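Local coordinates for protein D-alanine--D-alanine ligase (PDB 5D8D) that catalyses the ATP-dependent joining of two D-alanine molecules into D-alanyl-D-alanine, a building block of the bacterial cell wall, at residues T53-Y58 with G77-L82; Q29-A34 with P273-H278; S279-A284 with D293-A298; G8-L13 with D33-S38. All blocks are in the same frame, centred on the assembly; numbering follows the deposited sequence.

Interaction 1 of 4, residues T53-Y58 with G77-L82; sequences TELVNY and GVLEWL
Leu55, in the short 3-10 segment 53-57, meets Val78 and Leu79 on helix 74-81 and Leu82 just beyond them, and the contact is wholly apolar. One methyl of Leu55 does most of the work: CD1 lies 3.9 Å from Val78 CG2 and 3.8 Å from Leu79 CD2, on neighbouring positions of the helix. The Leu55 side chain crosses both of these partners at about a right angle. Its CG stands beside the backbone N and anti to the carbonyl carbon (chi1 -78°), which carries CD1 toward the helix. Leu82 approaches nearer the root of the same side chain, its CD2 4.4 Å from Leu55 CB.

Hydrogen bonds hold the 3-10 turn that carries Leu55. Glu54 O accepts two of them from one face of its plane, from Asn57 N at 3.2 Å and from Asn57 ND2 at 3.0 Å, the latter distinctly bent (134°). Leu55 O takes the amide of Tyr58 at 3.1 Å and also lies in plane at the edge of that residue's ring.

Around this patch, Leu55 continues onto Ala11 and Leu13 of strand 9-13 and Phe45 of strand 41-45, while Leu79 packs on strand 60-63. Val78 also touches Gly77 of the second subunit, so the contact lies between the N-terminal parallel sheet and the dimer interface.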
# COMPACT_ATOMS: atom_id res chain seq x y z
N THR A 53 -14.91 -4.54 15.34
CA THR A 53 -15.88 -5.62 15.02
C THR A 53 -17.33 -5.20 15.09
O THR A 53 -18.16 -5.77 14.42
CB THR A 53 -15.69 -6.87 15.89
OG1 THR A 53 -15.86 -6.55 17.29
CG2 THR A 53 -14.30 -7.46 15.62
N GLU A 54 -17.60 -4.17 15.88
CA GLU A 54 -18.96 -3.61 16.05
C GLU A 54 -19.47 -2.75 14.87
O GLU A 54 -20.63 -2.32 14.85
CB GLU A 54 -19.04 -2.85 17.37
CG GLU A 54 -18.69 -3.74 18.57
CD GLU A 54 -18.82 -3.05 19.92
OE1 GLU A 54 -19.78 -2.27 20.10
OE2 GLU A 54 -17.98 -3.31 20.81
N LEU A 55 -18.62 -2.56 13.87
CA LEU A 55 -18.98 -1.95 12.61
C LEU A 55 -19.96 -2.78 11.83
O LEU A 55 -20.62 -2.28 10.92
CB LEU A 55 -17.72 -1.71 11.73
CG LEU A 55 -16.86 -0.49 12.12
CD1 LEU A 55 -15.50 -0.52 11.45
CD2 LEU A 55 -17.56 0.81 11.77
N VAL A 56 -20.08 -4.05 12.18
CA VAL A 56 -21.04 -4.94 11.53
C VAL A 56 -22.49 -4.47 11.73
O VAL A 56 -23.35 -4.73 10.90
CB VAL A 56 -20.80 -6.40 11.99
CG1 VAL A 56 -21.44 -6.67 13.35
CG2 VAL A 56 -21.27 -7.38 10.93
N ASN A 57 -22.74 -3.69 12.80
CA ASN A 57 -24.05 -3.04 13.04
C ASN A 57 -24.42 -1.87 12.09
O ASN A 57 -25.43 -1.22 12.32
CB ASN A 57 -24.08 -2.53 14.49
CG ASN A 57 -23.92 -3.65 15.51
OD1 ASN A 57 -24.73 -4.56 15.57
ND2 ASN A 57 -22.87 -3.59 16.31
N TYR A 58 -23.65 -1.62 11.03
CA TYR A 58 -23.86 -0.49 10.14
C TYR A 58 -23.90 -0.89 8.68
O TYR A 58 -23.28 -1.86 8.26
CB TYR A 58 -22.77 0.58 10.37
CG TYR A 58 -22.82 1.16 11.75
CD1 TYR A 58 -23.70 2.19 12.07
CD2 TYR A 58 -22.07 0.62 12.76
CE1 TYR A 58 -23.77 2.70 13.36
CE2 TYR A 58 -22.15 1.10 14.06
CZ TYR A 58 -23.00 2.13 14.35
OH TYR A 58 -23.02 2.59 15.64
N GLY A 77 -8.89 -1.86 5.53
CA GLY A 77 -8.72 -3.31 5.67
C GLY A 77 -9.87 -3.96 6.40
O GLY A 77 -10.50 -4.92 5.88
N VAL A 78 -10.19 -3.42 7.58
CA VAL A 78 -11.30 -4.01 8.37
C VAL A 78 -12.63 -3.88 7.65
O VAL A 78 -13.46 -4.80 7.67
CB VAL A 78 -11.40 -3.65 9.91
CG1 VAL A 78 -10.10 -3.10 10.51
CG2 VAL A 78 -12.59 -2.79 10.24
N LEU A 79 -12.82 -2.75 7.00
CA LEU A 79 -14.07 -2.52 6.34
C LEU A 79 -14.24 -3.46 5.16
O LEU A 79 -15.34 -3.97 4.95
CB LEU A 79 -14.19 -1.06 5.91
CG LEU A 79 -14.36 -0.10 7.07
CD1 LEU A 79 -14.07 1.27 6.55
CD2 LEU A 79 -15.78 -0.13 7.65
N GLU A 80 -13.18 -3.69 4.39
CA GLU A 80 -13.20 -4.70 3.31
C GLU A 80 -13.54 -6.10 3.88
O GLU A 80 -14.44 -6.76 3.38
CB GLU A 80 -11.86 -4.75 2.58
CG GLU A 80 -11.50 -3.53 1.74
CD GLU A 80 -12.41 -3.32 0.54
OE1 GLU A 80 -13.16 -4.26 0.20
OE2 GLU A 80 -12.38 -2.21 -0.04
N TRP A 81 -12.83 -6.49 4.95
CA TRP A 81 -13.02 -7.78 5.62
C TRP A 81 -14.46 -8.00 6.06
O TRP A 81 -15.04 -9.04 5.80
CB TRP A 81 -12.08 -7.86 6.84
CG TRP A 81 -11.99 -9.19 7.40
CD1 TRP A 81 -12.59 -9.63 8.54
CD2 TRP A 81 -11.28 -10.31 6.87
NE1 TRP A 81 -12.29 -10.95 8.76
CE2 TRP A 81 -11.50 -11.40 7.74
CE3 TRP A 81 -10.50 -10.51 5.73
CZ2 TRP A 81 -10.96 -12.68 7.50
CZ3 TRP A 81 -9.98 -11.77 5.49
CH2 TRP A 81 -10.20 -12.84 6.38
N LEU A 82 -15.06 -6.98 6.68
CA LEU A 82 -16.50 -7.00 7.06
C LEU A 82 -17.52 -6.80 5.88
O LEU A 82 -18.72 -6.88 6.06
CB LEU A 82 -16.70 -5.90 8.11
CG LEU A 82 -16.46 -6.17 9.60
CD1 LEU A 82 -15.96 -7.54 9.98
CD2 LEU A 82 -15.54 -5.14 10.16

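Interaction 2 of 4, residues Q29-A34 with P273-H278; sequences QAVLDA and PGMTSH
Val31 lays its CG2 methyl against the root of Met275, 3.8 Å from CB and 4.2 Å from CG, the two side chains crossing obliquely. This methyl stands anti to the carbonyl carbon of Val31 and beside its backbone N, on the flank of helix 21-37 that faces the loop. One residue earlier on the helix, Ala30 touches backbone in place of side chain: its CB points at the loop and sits 3.6 Å from Met275 O. The short methyl lets the chains come close, with the CA atoms of Ala30 and Thr276 6.5 Å apart. Met275 thus offers both its carbonyl and its first side-chain carbons to the helix. Beyond CG the chain is folded (chi2 -75°, chi3 -81°) and curls back, so that Met275 CE stays 4.2 Å from Val31 CG2 while reaching Cys296 SG.

Thr276 points its CB away from 29-34, but its side chain packs on the preceding turns of the same helix, at Val23, Asp26 and Ser27. Its OG1 lies 3.0 Å above the plane of the His278 ring, over the ring centre, and accepts a weak bond from His278 N at 3.4 Å. The side chain of Met275 is about 10 Å from that of Asn270, a predicted magnesium ligand.

The contact therefore joins the N-terminal domain to the loop that leads from strand 264-270 to helix 280-286. Ser27 OG, a turn earlier on helix 21-37, is hydrogen-bonded to Met275 N, and Phe292 of helix 292-301 packs on Ala30 and Ala34.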
# COMPACT_ATOMS: atom_id res chain seq x y z
N GLN A 29 -17.18 15.30 14.39
CA GLN A 29 -18.29 16.08 14.91
C GLN A 29 -18.90 16.88 13.82
O GLN A 29 -20.13 16.93 13.68
CB GLN A 29 -17.82 17.04 16.00
CG GLN A 29 -18.34 16.72 17.36
CD GLN A 29 -19.82 16.95 17.45
OE1 GLN A 29 -20.55 16.08 17.89
NE2 GLN A 29 -20.26 18.08 16.99
N ALA A 30 -18.07 17.55 13.02
CA ALA A 30 -18.68 18.40 11.97
C ALA A 30 -19.42 17.55 10.93
O ALA A 30 -20.52 17.91 10.48
CB ALA A 30 -17.64 19.29 11.32
N VAL A 31 -18.86 16.39 10.59
CA VAL A 31 -19.51 15.51 9.62
C VAL A 31 -20.78 14.90 10.19
O VAL A 31 -21.79 14.79 9.50
CB VAL A 31 -18.56 14.42 9.12
CG1 VAL A 31 -19.32 13.42 8.24
CG2 VAL A 31 -17.44 15.07 8.34
N LEU A 32 -20.73 14.52 11.46
CA LEU A 32 -21.92 13.96 12.10
C LEU A 32 -23.08 14.93 12.10
O LEU A 32 -24.18 14.59 11.65
CB LEU A 32 -21.59 13.54 13.54
CG LEU A 32 -22.67 12.79 14.30
CD1 LEU A 32 -22.98 11.46 13.63
CD2 LEU A 32 -22.19 12.55 15.71
N ASP A 33 -22.84 16.15 12.56
CA ASP A 33 -23.87 17.19 12.57
C ASP A 33 -24.45 17.46 11.19
O ASP A 33 -25.63 17.77 11.06
CB ASP A 33 -23.37 18.52 13.17
CG ASP A 33 -23.20 18.48 14.69
OD1 ASP A 33 -23.97 17.78 15.39
OD2 ASP A 33 -22.29 19.19 15.19
N ALA A 34 -23.62 17.40 10.17
CA ALA A 34 -24.05 17.69 8.82
C ALA A 34 -24.92 16.56 8.27
O ALA A 34 -25.95 16.81 7.63
CB ALA A 34 -22.83 17.93 7.91
N PRO A 273 -8.85 13.99 4.01
CA PRO A 273 -8.65 15.36 4.42
C PRO A 273 -9.52 15.79 5.59
O PRO A 273 -10.58 15.20 5.85
CB PRO A 273 -9.03 16.17 3.19
CG PRO A 273 -8.99 15.23 2.06
CD PRO A 273 -9.34 13.90 2.62
N GLY A 274 -9.06 16.84 6.27
CA GLY A 274 -9.83 17.54 7.24
C GLY A 274 -11.21 17.94 6.76
O GLY A 274 -11.45 18.23 5.57
N MET A 275 -12.15 17.84 7.71
CA MET A 275 -13.46 18.39 7.56
C MET A 275 -13.75 19.33 8.75
O MET A 275 -14.91 19.66 9.03
CB MET A 275 -14.46 17.25 7.38
CG MET A 275 -14.30 16.52 6.04
SD MET A 275 -14.92 17.44 4.62
CE MET A 275 -16.66 17.10 4.72
N THR A 276 -12.69 19.80 9.41
CA THR A 276 -12.84 20.88 10.37
C THR A 276 -13.25 22.19 9.69
O THR A 276 -13.14 22.37 8.48
CB THR A 276 -11.56 21.21 11.12
OG1 THR A 276 -10.68 21.93 10.24
CG2 THR A 276 -10.90 19.96 11.67
N SER A 277 -13.69 23.13 10.52
CA SER A 277 -14.19 24.40 10.02
C SER A 277 -13.10 25.30 9.35
O SER A 277 -13.46 26.19 8.60
CB SER A 277 -14.93 25.12 11.14
OG SER A 277 -13.95 25.66 12.01
N HIS A 278 -11.80 25.03 9.59
CA HIS A 278 -10.66 25.65 8.88
C HIS A 278 -10.09 24.87 7.66
O HIS A 278 -9.12 25.33 7.06
CB HIS A 278 -9.50 25.90 9.88
CG HIS A 278 -8.85 24.65 10.44
ND1 HIS A 278 -9.08 24.20 11.73
CD2 HIS A 278 -7.98 23.76 9.89
CE1 HIS A 278 -8.37 23.10 11.95
NE2 HIS A 278 -7.70 22.81 10.85

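Interaction 3 of 4, residues S279-A284 with D293-A298; sequences SLVPKA and DELCVA
Two consecutive helices at the C-terminal end of the ATP-grasp region, 280-286 and 292-301, pack here through a single leucine inserted against the first turn of the other helix. Leu295 points at its partner, and CD2 is the atom that touches. This methyl lies against the N-CA side of the Pro282 ring, 3.7 Å from Pro282 CA and 4.0 Å from Pro282 N, with Pro282 CG a little farther at 4.1 Å. Leu295 and Pro282 meet at a slant. The same methyl also reaches Val281, 4.2 Å from CG1 and equally far from the carbonyl O. The extended first torsion of Leu295, with CG anti to the backbone N (chi1 165°), pushes the isobutyl group outward far enough to bridge the helices; the closest CA pair of the two segments, Pro282 and Leu295, is 7.3 Å apart.

The side chain of Val281 is about 7 Å from that of Thr185, within the predicted ATP-binding region. The pair packs on the antiparallel sheet through Val281 on Ser187 and Leu295 on Leu189, both on strand 181-189, while Ala284 packs on strand 192-198. Cys296, next along the second helix, turns instead to Ala34 and Leu35 of helix 21-37.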
# COMPACT_ATOMS: atom_id res chain seq x y z
N SER A 279 -10.65 23.71 7.33
CA SER A 279 -10.08 22.79 6.32
C SER A 279 -10.36 23.22 4.89
O SER A 279 -11.29 23.94 4.63
CB SER A 279 -10.61 21.35 6.53
OG SER A 279 -10.14 20.76 7.74
N LEU A 280 -9.56 22.74 3.97
CA LEU A 280 -9.56 23.25 2.59
C LEU A 280 -10.56 22.63 1.63
O LEU A 280 -11.03 23.32 0.74
CB LEU A 280 -8.15 23.15 2.03
CG LEU A 280 -7.20 24.17 2.68
CD1 LEU A 280 -5.83 23.60 2.96
CD2 LEU A 280 -7.10 25.38 1.77
N VAL A 281 -10.90 21.35 1.78
CA VAL A 281 -11.88 20.71 0.90
C VAL A 281 -13.27 21.38 0.96
O VAL A 281 -13.90 21.56 -0.09
CB VAL A 281 -11.96 19.15 1.09
CG1 VAL A 281 -13.19 18.52 0.38
CG2 VAL A 281 -10.66 18.46 0.61
N PRO A 282 -13.77 21.75 2.17
CA PRO A 282 -15.03 22.52 2.20
C PRO A 282 -14.99 23.85 1.44
O PRO A 282 -15.97 24.20 0.77
CB PRO A 282 -15.29 22.73 3.69
CG PRO A 282 -14.64 21.56 4.33
CD PRO A 282 -13.38 21.31 3.52
N LYS A 283 -13.87 24.57 1.59
CA LYS A 283 -13.57 25.79 0.82
C LYS A 283 -13.79 25.56 -0.68
O LYS A 283 -14.56 26.27 -1.34
CB LYS A 283 -12.10 26.24 1.02
CG LYS A 283 -11.82 27.50 1.81
CD LYS A 283 -12.06 27.38 3.32
CE LYS A 283 -11.03 28.18 4.15
NZ LYS A 283 -11.52 28.63 5.48
N ALA A 284 -13.11 24.54 -1.20
CA ALA A 284 -13.08 24.33 -2.63
C ALA A 284 -14.43 23.83 -3.13
O ALA A 284 -14.80 24.13 -4.26
CB ALA A 284 -12.00 23.33 -2.98
N ASP A 293 -22.96 20.66 4.22
CA ASP A 293 -23.86 19.50 4.39
C ASP A 293 -24.05 18.76 3.06
O ASP A 293 -24.13 17.54 3.04
CB ASP A 293 -25.22 19.90 4.96
CG ASP A 293 -25.13 20.59 6.29
OD1 ASP A 293 -24.02 20.87 6.78
OD2 ASP A 293 -26.19 20.92 6.85
N GLU A 294 -24.10 19.51 1.96
CA GLU A 294 -24.24 18.90 0.65
C GLU A 294 -22.96 18.16 0.32
O GLU A 294 -22.99 17.03 -0.16
CB GLU A 294 -24.57 19.96 -0.42
CG GLU A 294 -26.01 20.45 -0.41
CD GLU A 294 -26.23 21.79 -1.11
OE1 GLU A 294 -25.31 22.63 -1.23
OE2 GLU A 294 -27.38 22.02 -1.53
N LEU A 295 -21.83 18.78 0.61
CA LEU A 295 -20.53 18.13 0.44
C LEU A 295 -20.51 16.76 1.17
O LEU A 295 -20.05 15.77 0.60
CB LEU A 295 -19.41 19.05 0.94
CG LEU A 295 -18.04 18.46 1.18
CD1 LEU A 295 -17.54 17.86 -0.13
CD2 LEU A 295 -17.08 19.51 1.71
N CYS A 296 -21.02 16.72 2.40
CA CYS A 296 -21.00 15.49 3.18
C CYS A 296 -21.90 14.44 2.57
O CYS A 296 -21.51 13.32 2.42
CB CYS A 296 -21.35 15.74 4.64
SG CYS A 296 -20.09 16.68 5.55
N VAL A 297 -23.09 14.80 2.14
CA VAL A 297 -23.91 13.83 1.42
C VAL A 297 -23.20 13.29 0.13
O VAL A 297 -23.24 12.10 -0.18
CB VAL A 297 -25.30 14.42 1.14
CG1 VAL A 297 -26.08 13.58 0.12
CG2 VAL A 297 -26.09 14.50 2.45
N ALA A 298 -22.53 14.17 -0.58
CA ALA A 298 -21.90 13.79 -1.84
C ALA A 298 -20.70 12.85 -1.61
O ALA A 298 -20.49 11.89 -2.38
CB ALA A 298 -21.48 15.04 -2.62

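Interaction 4 of 4, residues G8-L13 with D33-S38; sequences GKVAVL and DALLRS
Leu35, near the end of helix 21-37, drops onto Val10 and Val12 of strand 9-13, and the segment 33-38 is arranged around that insertion. At its start, Asp33 contributes its backbone carbonyl: O takes the amide of Arg37 at 3.0 Å and also lies 3.6 Å above the plane of the Arg37 guanidinium, offset toward its rim. Ala34 comes next, its methyl buried against Phe292 and Cys296 of helix 292-301.

Leu35 follows and makes the contact with the strand. Its CG is beside the backbone N (chi1 -65°) and the chain then runs straight on (chi2 174°), so that CD1 reaches the strand. That methyl lies 3.7 Å from Val12 CG2 and 4.2 Å from Val10 CG2, the alternate residues whose side chains emerge on this face of the sheet; Ala11 between them points away from the helix. The side chains of Leu35 and Val12 lie oblique to each other.

Arg37 forms a salt bridge through NH1 with Asp293. Ser38, the first residue to leave helical geometry, closes the helix end: its OG donates to Ala34 O at 2.8 Å, while its backbone N reaches the same oxygen from the opposite face at 3.2 Å. That carbonyl is thereby gripped twice by one residue.

Strand 9-13, helix 21-37 and strand 41-45 form a beta-alpha-beta unit whose two strands are parallel neighbours in the sheet, and this contact packs its helix on its first strand, consistent with the Rossmann-like N-terminal domain of this ligase family.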
# COMPACT_ATOMS: atom_id res chain seq x y z
N GLY A 8 -29.43 4.02 5.20
CA GLY A 8 -29.51 3.10 6.34
C GLY A 8 -28.62 3.61 7.47
O GLY A 8 -28.51 4.83 7.65
N LYS A 9 -27.96 2.71 8.21
CA LYS A 9 -27.23 3.13 9.42
C LYS A 9 -25.82 3.48 9.00
O LYS A 9 -25.17 2.63 8.44
CB LYS A 9 -27.23 2.08 10.51
CG LYS A 9 -28.57 1.92 11.19
CD LYS A 9 -28.53 1.02 12.42
CE LYS A 9 -28.05 1.77 13.65
NZ LYS A 9 -27.29 0.85 14.56
N VAL A 10 -25.38 4.73 9.23
CA VAL A 10 -24.03 5.11 8.86
C VAL A 10 -23.20 5.35 10.07
O VAL A 10 -23.65 5.98 11.00
CB VAL A 10 -23.92 6.18 7.73
CG1 VAL A 10 -25.25 6.66 7.20
CG2 VAL A 10 -22.92 7.28 8.04
N ALA A 11 -21.97 4.81 10.04
CA ALA A 11 -20.98 5.05 11.07
C ALA A 11 -20.01 6.13 10.63
O ALA A 11 -19.38 5.99 9.59
CB ALA A 11 -20.22 3.78 11.38
N VAL A 12 -19.89 7.19 11.41
CA VAL A 12 -18.89 8.22 11.17
C VAL A 12 -17.70 7.88 12.04
O VAL A 12 -17.76 7.99 13.28
CB VAL A 12 -19.43 9.60 11.48
CG1 VAL A 12 -18.33 10.64 11.34
CG2 VAL A 12 -20.56 9.90 10.52
N LEU A 13 -16.64 7.45 11.37
CA LEU A 13 -15.46 6.92 12.02
C LEU A 13 -14.56 8.09 12.35
O LEU A 13 -14.11 8.78 11.45
CB LEU A 13 -14.76 5.89 11.09
CG LEU A 13 -14.77 4.33 11.23
CD1 LEU A 13 -15.71 3.77 12.25
CD2 LEU A 13 -14.99 3.64 9.90
N ASP A 33 -22.84 16.15 12.56
CA ASP A 33 -23.87 17.19 12.57
C ASP A 33 -24.45 17.46 11.19
O ASP A 33 -25.63 17.77 11.06
CB ASP A 33 -23.37 18.52 13.17
CG ASP A 33 -23.20 18.48 14.69
OD1 ASP A 33 -23.97 17.78 15.39
OD2 ASP A 33 -22.29 19.19 15.19
N ALA A 34 -23.62 17.40 10.17
CA ALA A 34 -24.05 17.69 8.82
C ALA A 34 -24.92 16.56 8.27
O ALA A 34 -25.95 16.81 7.63
CB ALA A 34 -22.83 17.93 7.91
N LEU A 35 -24.50 15.32 8.49
CA LEU A 35 -25.28 14.19 8.01
C LEU A 35 -26.61 14.19 8.72
O LEU A 35 -27.63 14.12 8.05
CB LEU A 35 -24.52 12.86 8.20
CG LEU A 35 -23.24 12.74 7.36
CD1 LEU A 35 -22.48 11.47 7.71
CD2 LEU A 35 -23.51 12.85 5.85
N LEU A 36 -26.63 14.38 10.04
CA LEU A 36 -27.90 14.44 10.81
C LEU A 36 -28.85 15.55 10.35
O LEU A 36 -30.06 15.33 10.18
CB LEU A 36 -27.62 14.60 12.29
CG LEU A 36 -26.98 13.39 12.98
CD1 LEU A 36 -26.40 13.74 14.33
CD2 LEU A 36 -28.03 12.29 13.16
N ARG A 37 -28.33 16.75 10.11
CA ARG A 37 -29.18 17.82 9.53
C ARG A 37 -29.84 17.36 8.25
O ARG A 37 -30.94 17.78 7.94
CB ARG A 37 -28.37 19.05 9.15
CG ARG A 37 -28.09 20.02 10.26
CD ARG A 37 -27.02 20.96 9.73
NE ARG A 37 -26.18 21.37 10.82
CZ ARG A 37 -24.87 21.53 10.78
NH1 ARG A 37 -24.18 21.34 9.64
NH2 ARG A 37 -24.25 21.93 11.90
N SER A 38 -29.11 16.55 7.47
CA SER A 38 -29.57 16.04 6.18
C SER A 38 -30.49 14.81 6.28
O SER A 38 -30.84 14.20 5.26
CB SER A 38 -28.38 15.73 5.27
OG SER A 38 -27.46 16.79 5.26

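Helix 21-37 is the common element: interactions 2 and 4 use successive parts of it, sharing Asp33 and Ala34, with centres about 11 Å apart. Interaction 4 closes first along the chain; interaction 1 comes next, within the long span of chain that interaction 2 closes, and interaction 3 comes last. Interactions 1 and 4 lie on the two sides of strand 9-13 in the N-terminal parallel sheet, centres about 17 Å apart, and touch through Leu55 and Leu13. Interactions 2 and 3 have centres about 9 Å apart and meet at Met275 and Cys296. Only interactions 2 and 3 come near the predicted metal and nucleotide sites, within about 7 to 10 Å between side chains.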